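Local coordinates for protein ecdysteroid-phosphate phosphatase (Bombyx mori, PDB 3C7T) that hydrolyses phosphorylated ecdysteroids, most actively ecdysone 22-phosphate, to release the active hormones, and also acts as a protein tyrosine phosphatase, at residues G21-H26 against D31-K36; E73-A78 against Q98-G103; A176-E181 against H204-D209. All blocks are in the same frame, centred on the assembly; numbering follows the deposited sequence. Where two conformers were deposited one is given.

Contact 1: residues G21-H26 against D31-K36; sequences GPWVPH and DTYVRK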
loop_
_atom_site.group_PDB
_atom_site.type_symbol
_atom_site.label_atom_id
_atom_site.label_comp_id
_atom_site.label_asym_id
_atom_site.label_seq_id
_atom_site.Cartn_x
_atom_site.Cartn_y
_atom_site.Cartn_z
ATOM N N GLY A 21 16.684 -0.335 -6.504
ATOM C CA GLY A 21 17.854 -0.245 -7.377
ATOM C C GLY A 21 18.093 -1.575 -8.090
ATOM O O GLY A 21 17.187 -2.075 -8.772
ATOM N N PRO A 22 19.307 -2.151 -7.946
ATOM C CA PRO A 22 19.637 -3.405 -8.659
ATOM C C PRO A 22 18.987 -4.634 -8.004
ATOM O O PRO A 22 19.670 -5.514 -7.474
ATOM C CB PRO A 22 21.174 -3.449 -8.596
ATOM C CG PRO A 22 21.515 -2.707 -7.362
ATOM C CD PRO A 22 20.444 -1.657 -7.145
ATOM N N TRP A 23 17.659 -4.705 -8.048
ATOM C CA TRP A 23 16.937 -5.692 -7.233
ATOM C C TRP A 23 17.160 -7.139 -7.679
ATOM O O TRP A 23 17.209 -8.038 -6.831
ATOM C CB TRP A 23 15.420 -5.352 -7.132
ATOM C CG TRP A 23 14.694 -5.581 -8.380
ATOM C CD1 TRP A 23 14.654 -4.757 -9.476
ATOM C CD2 TRP A 23 13.887 -6.724 -8.700
ATOM N NE1 TRP A 23 13.881 -5.329 -10.465
ATOM C CE2 TRP A 23 13.386 -6.527 -10.012
ATOM C CE3 TRP A 23 13.523 -7.893 -8.000
ATOM C CZ2 TRP A 23 12.545 -7.466 -10.656
ATOM C CZ3 TRP A 23 12.658 -8.831 -8.649
ATOM C CH2 TRP A 23 12.183 -8.597 -9.955
ATOM N N VAL A 24 17.374 -7.357 -8.979
ATOM C CA VAL A 24 17.573 -8.719 -9.496
ATOM C C VAL A 24 18.895 -9.330 -8.981
ATOM O O VAL A 24 18.850 -10.368 -8.311
ATOM C CB VAL A 24 17.375 -8.803 -11.042
ATOM C CG1 VAL A 24 17.803 -10.178 -11.573
ATOM C CG2 VAL A 24 15.921 -8.498 -11.393
ATOM N N PRO A 25 20.053 -8.666 -9.213
ATOM C CA PRO A 25 21.262 -9.258 -8.651
ATOM C C PRO A 25 21.276 -9.260 -7.136
ATOM O O PRO A 25 21.912 -10.141 -6.530
ATOM C CB PRO A 25 22.408 -8.381 -9.213
ATOM C CG PRO A 25 21.805 -7.145 -9.617
ATOM C CD PRO A 25 20.357 -7.443 -9.985
ATOM N N HIS A 26 20.569 -8.318 -6.511
ATOM C CA HIS A 26 20.498 -8.349 -5.053
ATOM C C HIS A 26 19.686 -9.544 -4.498
ATOM O O HIS A 26 20.092 -10.164 -3.510
ATOM C CB HIS A 26 19.917 -7.052 -4.498
ATOM C CG HIS A 26 19.948 -6.988 -3.001
ATOM N ND1 HIS A 26 21.091 -6.682 -2.300
ATOM C CD2 HIS A 26 18.972 -7.161 -2.076
ATOM C CE1 HIS A 26 20.830 -6.706 -1.004
ATOM N NE2 HIS A 26 19.551 -6.995 -0.841
ATOM N N ASP A 31 20.584 -18.289 -8.861
ATOM C CA ASP A 31 19.378 -18.388 -9.713
ATOM C C ASP A 31 18.056 -18.562 -8.969
ATOM O O ASP A 31 16.997 -18.729 -9.602
ATOM C CB ASP A 31 19.524 -19.468 -10.797
ATOM C CG ASP A 31 20.213 -18.950 -12.057
ATOM O OD1 ASP A 31 20.123 -17.726 -12.339
ATOM O OD2 ASP A 31 20.834 -19.773 -12.769
ATOM N N THR A 32 18.116 -18.504 -7.636
ATOM C CA THR A 32 16.914 -18.590 -6.808
ATOM C C THR A 32 16.578 -17.237 -6.181
ATOM O O THR A 32 17.390 -16.664 -5.456
ATOM C CB THR A 32 17.067 -19.656 -5.715
ATOM O OG1 THR A 32 17.363 -20.910 -6.342
ATOM C CG2 THR A 32 15.791 -19.800 -4.922
ATOM N N TYR A 33 15.373 -16.768 -6.470
ATOM C CA TYR A 33 14.852 -15.500 -5.912
ATOM C C TYR A 33 14.631 -15.617 -4.408
ATOM O O TYR A 33 13.994 -16.568 -3.949
ATOM C CB TYR A 33 13.541 -15.139 -6.598
ATOM C CG TYR A 33 12.828 -13.949 -5.974
ATOM C CD1 TYR A 33 13.359 -12.657 -6.094
ATOM C CD2 TYR A 33 11.628 -14.116 -5.269
ATOM C CE1 TYR A 33 12.709 -11.559 -5.520
ATOM C CE2 TYR A 33 10.964 -13.028 -4.699
ATOM C CZ TYR A 33 11.519 -11.753 -4.825
ATOM O OH TYR A 33 10.874 -10.674 -4.265
ATOM N N VAL A 34 15.156 -14.652 -3.650
ATOM C CA VAL A 34 14.888 -14.549 -2.214
ATOM C C VAL A 34 14.214 -13.198 -2.002
ATOM O O VAL A 34 14.741 -12.189 -2.446
ATOM C CB VAL A 34 16.184 -14.580 -1.371
ATOM C CG1 VAL A 34 15.884 -14.256 0.099
ATOM C CG2 VAL A 34 16.947 -15.936 -1.534
ATOM N N ARG A 35 13.058 -13.161 -1.339
ATOM C CA ARG A 35 12.434 -11.865 -1.051
ATOM C C ARG A 35 13.272 -11.136 0.015
ATOM O O ARG A 35 13.448 -11.639 1.141
ATOM C CB ARG A 35 11.000 -12.045 -0.561
ATOM C CG ARG A 35 10.241 -10.715 -0.393
ATOM C CD ARG A 35 8.903 -10.931 0.264
ATOM N NE ARG A 35 9.024 -11.417 1.641
ATOM C CZ ARG A 35 8.092 -11.243 2.588
ATOM N NH1 ARG A 35 6.983 -10.546 2.336
ATOM N NH2 ARG A 35 8.296 -11.748 3.798
ATOM N N LYS A 36 13.789 -9.962 -0.319
ATOM C CA LYS A 36 14.599 -9.222 0.631
ATOM C C LYS A 36 13.954 -7.932 1.164
ATOM O O LYS A 36 14.607 -7.167 1.883
ATOM C CB LYS A 36 15.968 -8.939 0.015
ATOM C CG LYS A 36 16.698 -10.272 -0.246
ATOM C CD LYS A 36 18.166 -10.168 -0.120
ATOM C CE LYS A 36 18.774 -11.520 -0.384
ATOM N NZ LYS A 36 20.110 -11.310 -1.002
#
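The polar part of this contact is a single hydrogen bond: K36 NZ donates to H26 O at 2.8 Å. The ammonium nitrogen sits near the line of the carbonyl bond (C=O...N angle 160°) and a little off its plane. That carbonyl lies in the last turn of the short helix 23-27, where a positive charge would probably be welcome. E29 OE2 holds the same NZ in a salt bridge, so the lysine end has two partners.

The lysine's hydrocarbon chain does the second job. With CG of H26 anti to the backbone N (chi1 -174°), the imidazole swings out beside K36, and K36 CD comes within 3.5 Å of H26 NE2, while NZ lies over one face of the ring.

The apolar part is slighter. The six-membered end of the W23 indole meets Y33 at about a right angle, W23 CZ3 lying 4.2 Å from Y33 CE1, which sits at the indole edge. V24 CG2 covers one indole face, and Y33 OH is hydrogen-bonded to P41 O.

Together these contacts hold the one-turn helix 23-27 against the small antiparallel beta hairpin of strands 28-29 and 32-33 and the loop that leaves it.

Contact 2: residues E73-A78 against Q98-G103; sequences EGMRMA and QGFLDG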
loop_
_atom_site.group_PDB
_atom_site.type_symbol
_atom_site.label_atom_id
_atom_site.label_comp_id
_atom_site.label_asym_id
_atom_site.label_seq_id
_atom_site.Cartn_x
_atom_site.Cartn_y
_atom_site.Cartn_z
ATOM N N GLU A 73 -11.955 -2.463 -6.025
ATOM C CA GLU A 73 -12.838 -2.351 -4.843
ATOM C C GLU A 73 -13.730 -1.111 -4.975
ATOM O O GLU A 73 -14.932 -1.168 -4.686
ATOM C CB GLU A 73 -12.009 -2.312 -3.546
ATOM C CG GLU A 73 -12.800 -2.389 -2.208
ATOM C CD GLU A 73 -11.965 -1.996 -0.958
ATOM O OE1 GLU A 73 -11.328 -0.930 -0.938
ATOM O OE2 GLU A 73 -11.973 -2.747 0.041
ATOM N N GLY A 74 -13.147 0.001 -5.428
ATOM C CA GLY A 74 -13.864 1.263 -5.547
ATOM C C GLY A 74 -14.945 1.158 -6.608
ATOM O O GLY A 74 -16.048 1.708 -6.432
ATOM N N MET A 75 -14.631 0.429 -7.680
ATOM C CA MET A 75 -15.591 0.167 -8.752
ATOM C C MET A 75 -16.751 -0.680 -8.208
ATOM O O MET A 75 -17.918 -0.358 -8.447
ATOM C CB MET A 75 -14.882 -0.512 -9.940
ATOM C CG MET A 75 -15.556 -0.204 -11.290
ATOM S SD MET A 75 -15.132 1.437 -11.898
ATOM C CE MET A 75 -13.534 1.168 -12.701
ATOM N N ARG A 76 -16.419 -1.742 -7.459
ATOM C CA ARG A 76 -17.409 -2.611 -6.810
ATOM C C ARG A 76 -18.309 -1.805 -5.863
ATOM O O ARG A 76 -19.532 -1.976 -5.859
ATOM C CB ARG A 76 -16.712 -3.770 -6.066
ATOM C CG ARG A 76 -17.643 -4.677 -5.197
ATOM C CD ARG A 76 -17.004 -6.014 -4.870
ATOM N NE ARG A 76 -15.632 -5.903 -4.364
ATOM C CZ ARG A 76 -15.280 -5.800 -3.078
ATOM N NH1 ARG A 76 -16.198 -5.793 -2.101
ATOM N NH2 ARG A 76 -13.988 -5.716 -2.764
ATOM N N MET A 77 -17.717 -0.915 -5.070
ATOM C CA MET A 77 -18.515 -0.081 -4.162
ATOM C C MET A 77 -19.469 0.846 -4.866
ATOM O O MET A 77 -20.534 1.173 -4.327
ATOM C CB MET A 77 -17.605 0.735 -3.292
ATOM C CG MET A 77 -16.954 -0.134 -2.304
ATOM S SD MET A 77 -15.577 0.684 -1.564
ATOM C CE MET A 77 -15.292 -0.551 -0.296
ATOM N N ALA A 78 -19.086 1.282 -6.057
ATOM C CA ALA A 78 -19.902 2.195 -6.852
ATOM C C ALA A 78 -20.977 1.463 -7.671
ATOM O O ALA A 78 -21.731 2.088 -8.416
ATOM C CB ALA A 78 -19.014 3.019 -7.751
ATOM N N GLN A 98 -5.034 -8.125 -12.926
ATOM C CA GLN A 98 -5.446 -9.115 -11.941
ATOM C C GLN A 98 -5.794 -8.481 -10.592
ATOM O O GLN A 98 -6.815 -8.827 -10.013
ATOM C CB GLN A 98 -4.395 -10.213 -11.754
ATOM C CG GLN A 98 -4.895 -11.379 -10.881
ATOM C CD GLN A 98 -6.109 -12.053 -11.481
ATOM O OE1 GLN A 98 -6.104 -12.417 -12.659
ATOM N NE2 GLN A 98 -7.166 -12.213 -10.681
ATOM N N GLY A 99 -4.957 -7.561 -10.088
ATOM C CA GLY A 99 -5.283 -6.858 -8.835
ATOM C C GLY A 99 -6.620 -6.142 -8.950
ATOM O O GLY A 99 -7.464 -6.221 -8.051
ATOM N N PHE A 100 -6.854 -5.497 -10.090
ATOM C CA PHE A 100 -8.113 -4.796 -10.312
ATOM C C PHE A 100 -9.297 -5.784 -10.191
ATOM O O PHE A 100 -10.286 -5.548 -9.467
ATOM C CB PHE A 100 -8.086 -4.120 -11.696
ATOM C CG PHE A 100 -9.397 -3.533 -12.100
ATOM C CD1 PHE A 100 -9.810 -2.301 -11.588
ATOM C CD2 PHE A 100 -10.217 -4.190 -13.027
ATOM C CE1 PHE A 100 -11.026 -1.754 -11.949
ATOM C CE2 PHE A 100 -11.434 -3.635 -13.402
ATOM C CZ PHE A 100 -11.833 -2.412 -12.858
ATOM N N LEU A 101 -9.182 -6.902 -10.904
ATOM C CA LEU A 101 -10.226 -7.942 -10.871
ATOM C C LEU A 101 -10.409 -8.555 -9.495
ATOM O O LEU A 101 -11.531 -8.924 -9.118
ATOM C CB LEU A 101 -9.939 -9.032 -11.936
ATOM C CG LEU A 101 -10.068 -8.589 -13.391
ATOM C CD1 LEU A 101 -9.567 -9.688 -14.344
ATOM C CD2 LEU A 101 -11.496 -8.205 -13.744
ATOM N N ASP A 102 -9.322 -8.667 -8.736
ATOM C CA ASP A 102 -9.401 -9.177 -7.363
ATOM C C ASP A 102 -10.217 -8.206 -6.481
ATOM O O ASP A 102 -11.065 -8.627 -5.694
ATOM C CB ASP A 102 -8.011 -9.371 -6.756
ATOM C CG ASP A 102 -7.239 -10.548 -7.363
ATOM O OD1 ASP A 102 -7.833 -11.415 -8.030
ATOM O OD2 ASP A 102 -5.998 -10.593 -7.160
ATOM N N GLY A 103 -9.949 -6.908 -6.613
ATOM C CA GLY A 103 -10.653 -5.887 -5.824
ATOM C C GLY A 103 -12.126 -5.842 -6.201
ATOM O O GLY A 103 -13.021 -5.718 -5.326
#
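Helices 62-77 and 91-104 of the histidine phosphatase (PGM-like) domain come together here, with strand 84-87 of the central sheet lying between them in sequence; the place where they meet is marked by R76 and E73 on the first helix and G103 on the second. The axes of the segments 73-77 and 98-103 run in roughly the same direction, 34° apart and 8.7 Å at closest approach.

On the buried side the packing is apolar. F100, about 10 Å from the phosphohistidine-forming H12 side chain to side chain, also packs on V71 of helix 62-77. M75 is deposited in two conformers; in the one described, its chain bends at chi2 and chi3 and the methyl CE comes to the edge of the phenyl ring, near its plane, 3.9 Å from F100 CE1. That touch depends on the conformer and is doubtful.

G103 is where the backbones come closest. Because it has no side chain, the first helix can come right up to it: E73 N lies 3.4 Å from G103 C, and E73 CA approaches G103 O in a CH...O contact. E73 points its carboxylate elsewhere, to a salt bridge with R62 of the second subunit, so the same turn of helix 62-77 also faces the dimer partner.

R76 reaches over from the next turn by an extended chain that bends at chi3 (48°). R105 brings a second positive group close to R76 NH2. The guanidinium meets G103 O, near the C-terminal end of helix 91-104, edge-on, and the pair of bonds fixes its rotation. Both are somewhat bent at the hydrogen and lie in the carbonyl plane as well as the guanidinium plane, with R76 NE 2.8 Å and R76 NH2 2.7 Å from G103 O.

Contact 3: residues A176-E181 against H204-D209; sequences AVNDTE and HRLRDD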
loop_
_atom_site.group_PDB
_atom_site.type_symbol
_atom_site.label_atom_id
_atom_site.label_comp_id
_atom_site.label_asym_id
_atom_site.label_seq_id
_atom_site.Cartn_x
_atom_site.Cartn_y
_atom_site.Cartn_z
ATOM N N ALA A 176 -11.870 -2.975 -29.889
ATOM C CA ALA A 176 -12.448 -3.445 -28.627
ATOM C C ALA A 176 -13.801 -2.817 -28.348
ATOM O O ALA A 176 -14.716 -3.508 -27.905
ATOM C CB ALA A 176 -11.490 -3.178 -27.440
ATOM N N VAL A 177 -13.921 -1.513 -28.600
ATOM C CA VAL A 177 -15.159 -0.780 -28.333
ATOM C C VAL A 177 -16.257 -1.145 -29.363
ATOM O O VAL A 177 -17.437 -1.334 -29.009
ATOM C CB VAL A 177 -14.902 0.743 -28.301
ATOM C CG1 VAL A 177 -16.202 1.521 -28.347
ATOM C CG2 VAL A 177 -14.122 1.122 -27.044
ATOM N N ASN A 178 -15.858 -1.254 -30.629
ATOM C CA ASN A 178 -16.783 -1.719 -31.680
ATOM C C ASN A 178 -17.284 -3.148 -31.477
ATOM O O ASN A 178 -18.494 -3.395 -31.582
ATOM C CB ASN A 178 -16.170 -1.538 -33.065
ATOM C CG ASN A 178 -16.126 -0.080 -33.493
ATOM O OD1 ASN A 178 -17.000 0.711 -33.139
ATOM N ND2 ASN A 178 -15.112 0.276 -34.263
ATOM N N ASP A 179 -16.372 -4.064 -31.148
ATOM C CA ASP A 179 -16.699 -5.489 -30.970
ATOM C C ASP A 179 -17.517 -5.877 -29.727
ATOM O O ASP A 179 -18.029 -6.998 -29.653
ATOM C CB ASP A 179 -15.422 -6.341 -31.028
ATOM C CG ASP A 179 -14.707 -6.242 -32.365
ATOM O OD1 ASP A 179 -15.247 -5.606 -33.307
ATOM O OD2 ASP A 179 -13.587 -6.799 -32.475
ATOM N N THR A 180 -17.642 -4.968 -28.763
ATOM C CA THR A 180 -18.411 -5.233 -27.545
ATOM C C THR A 180 -19.708 -4.420 -27.473
ATOM O O THR A 180 -20.461 -4.525 -26.497
ATOM C CB THR A 180 -17.571 -4.936 -26.273
ATOM O OG1 THR A 180 -17.081 -3.591 -26.335
ATOM C CG2 THR A 180 -16.403 -5.913 -26.166
ATOM N N GLU A 181 -19.963 -3.613 -28.506
ATOM C CA GLU A 181 -21.127 -2.728 -28.542
ATOM C C GLU A 181 -22.439 -3.516 -28.411
ATOM O O GLU A 181 -23.305 -3.151 -27.605
ATOM C CB GLU A 181 -21.117 -1.875 -29.817
ATOM C CG GLU A 181 -22.034 -0.651 -29.769
ATOM C CD GLU A 181 -22.022 0.153 -31.067
ATOM O OE1 GLU A 181 -20.935 0.353 -31.651
ATOM O OE2 GLU A 181 -23.109 0.589 -31.513
ATOM N N HIS A 204 -13.070 9.633 -29.008
ATOM C CA HIS A 204 -13.477 10.858 -29.695
ATOM C C HIS A 204 -13.452 10.687 -31.221
ATOM O O HIS A 204 -14.325 11.215 -31.924
ATOM C CB HIS A 204 -12.636 12.058 -29.246
ATOM C CG HIS A 204 -13.071 12.628 -27.928
ATOM N ND1 HIS A 204 -12.281 13.478 -27.183
ATOM C CD2 HIS A 204 -14.205 12.446 -27.212
ATOM C CE1 HIS A 204 -12.921 13.814 -26.076
ATOM N NE2 HIS A 204 -14.086 13.193 -26.065
ATOM N N ARG A 205 -12.485 9.920 -31.723
ATOM C CA ARG A 205 -12.419 9.616 -33.156
ATOM C C ARG A 205 -13.532 8.672 -33.636
ATOM O O ARG A 205 -13.763 8.547 -34.847
ATOM C CB ARG A 205 -11.029 9.101 -33.543
ATOM C CG ARG A 205 -10.033 10.236 -33.720
ATOM C CD ARG A 205 -8.605 9.754 -33.788
ATOM N NE ARG A 205 -7.638 10.864 -33.832
ATOM C CZ ARG A 205 -7.320 11.646 -32.801
ATOM N NH1 ARG A 205 -7.896 11.474 -31.611
ATOM N NH2 ARG A 205 -6.431 12.612 -32.964
ATOM N N LEU A 206 -14.217 8.015 -32.701
ATOM C CA LEU A 206 -15.380 7.190 -33.037
ATOM C C LEU A 206 -16.654 8.025 -33.158
ATOM O O LEU A 206 -17.673 7.545 -33.659
ATOM C CB LEU A 206 -15.573 6.043 -32.036
ATOM C CG LEU A 206 -14.564 4.890 -32.083
ATOM C CD1 LEU A 206 -14.779 3.931 -30.918
ATOM C CD2 LEU A 206 -14.631 4.138 -33.400
ATOM N N ARG A 207 -16.588 9.273 -32.702
ATOM C CA ARG A 207 -17.689 10.215 -32.873
ATOM C C ARG A 207 -17.623 10.871 -34.243
ATOM O O ARG A 207 -16.556 10.981 -34.855
ATOM C CB ARG A 207 -17.667 11.301 -31.799
ATOM C CG ARG A 207 -18.052 10.841 -30.397
ATOM C CD ARG A 207 -17.750 11.938 -29.382
ATOM N NE ARG A 207 -18.666 13.069 -29.506
ATOM C CZ ARG A 207 -19.483 13.500 -28.546
ATOM N NH1 ARG A 207 -19.501 12.920 -27.346
ATOM N NH2 ARG A 207 -20.278 14.536 -28.780
ATOM N N ASP A 208 -18.778 11.313 -34.718
ATOM C CA ASP A 208 -18.865 12.052 -35.966
ATOM C C ASP A 208 -19.193 13.514 -35.685
ATOM O O ASP A 208 -19.061 14.369 -36.559
ATOM C CB ASP A 208 -19.905 11.402 -36.877
ATOM C CG ASP A 208 -19.392 10.121 -37.522
ATOM O OD1 ASP A 208 -18.228 10.120 -37.970
ATOM O OD2 ASP A 208 -20.143 9.122 -37.582
ATOM N N ASP A 209 -19.604 13.783 -34.448
ATOM C CA ASP A 209 -20.004 15.119 -34.006
ATOM C C ASP A 209 -18.892 16.145 -34.200
ATOM O O ASP A 209 -19.125 17.230 -34.742
ATOM C CB ASP A 209 -20.444 15.095 -32.534
ATOM C CG ASP A 209 -21.742 14.330 -32.322
ATOM O OD1 ASP A 209 -22.801 14.802 -32.804
ATOM O OD2 ASP A 209 -21.707 13.264 -31.667
#
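T180 OG1 donates to A176 O at 2.8 Å and is also held by R5 NH1, so the hydroxyl has one partner a turn back in the chain and one, R5, far off in the sequence. The turn that follows helix 193-204 leans on this part of the chain, at V177 and N178 of helix 162-179. Both helices belong to the histidine phosphatase fold, where strand 187-191 separates them along the chain. R5 also binds V177 O through NH2, tying the segment to strand 5-11, the first in the chain, inside the central sheet.

Across the contact no hydrogen bond forms; L206 does the joining by packing alone. It sits third in a type I beta turn running from H204 to R207, closed by R207 N to H204 O at 3.1 Å, and points its side chain at the helix. Its two methyls divide the work. CD1 faces V177, whose CG1, anti to the backbone N (chi1 167°), is the branch that touches. V177 rests on W238 too, and L206 on Q174 one turn earlier in the helix.

The apolar part closes with V177 CG1 3.8 Å from L206 CD1; the exposed N178 crosses the other methyl obliquely, N178 ND2 4.0 Å from L206 CD2.

How the contacts relate
The three contacts follow one another along the chain without overlap. Contact 1 joins a short helix to a small hairpin outside the main sheet. Contacts 2 and 3 both involve helices of the histidine phosphatase fold that alternate with the parallel strands 84-87, 112-114 and 187-191; their nearest atoms are about 14 Å apart. Contact 1 is about 16 Å from contact 2 and about 30 Å from contact 3, again nearest atoms, and contacts 1 and 3 lie on opposite sides of the chain's centre. Contacts 1 and 2 both touch the second subunit of the homodimer, whereas no other chain of the assembly reaches contact 3.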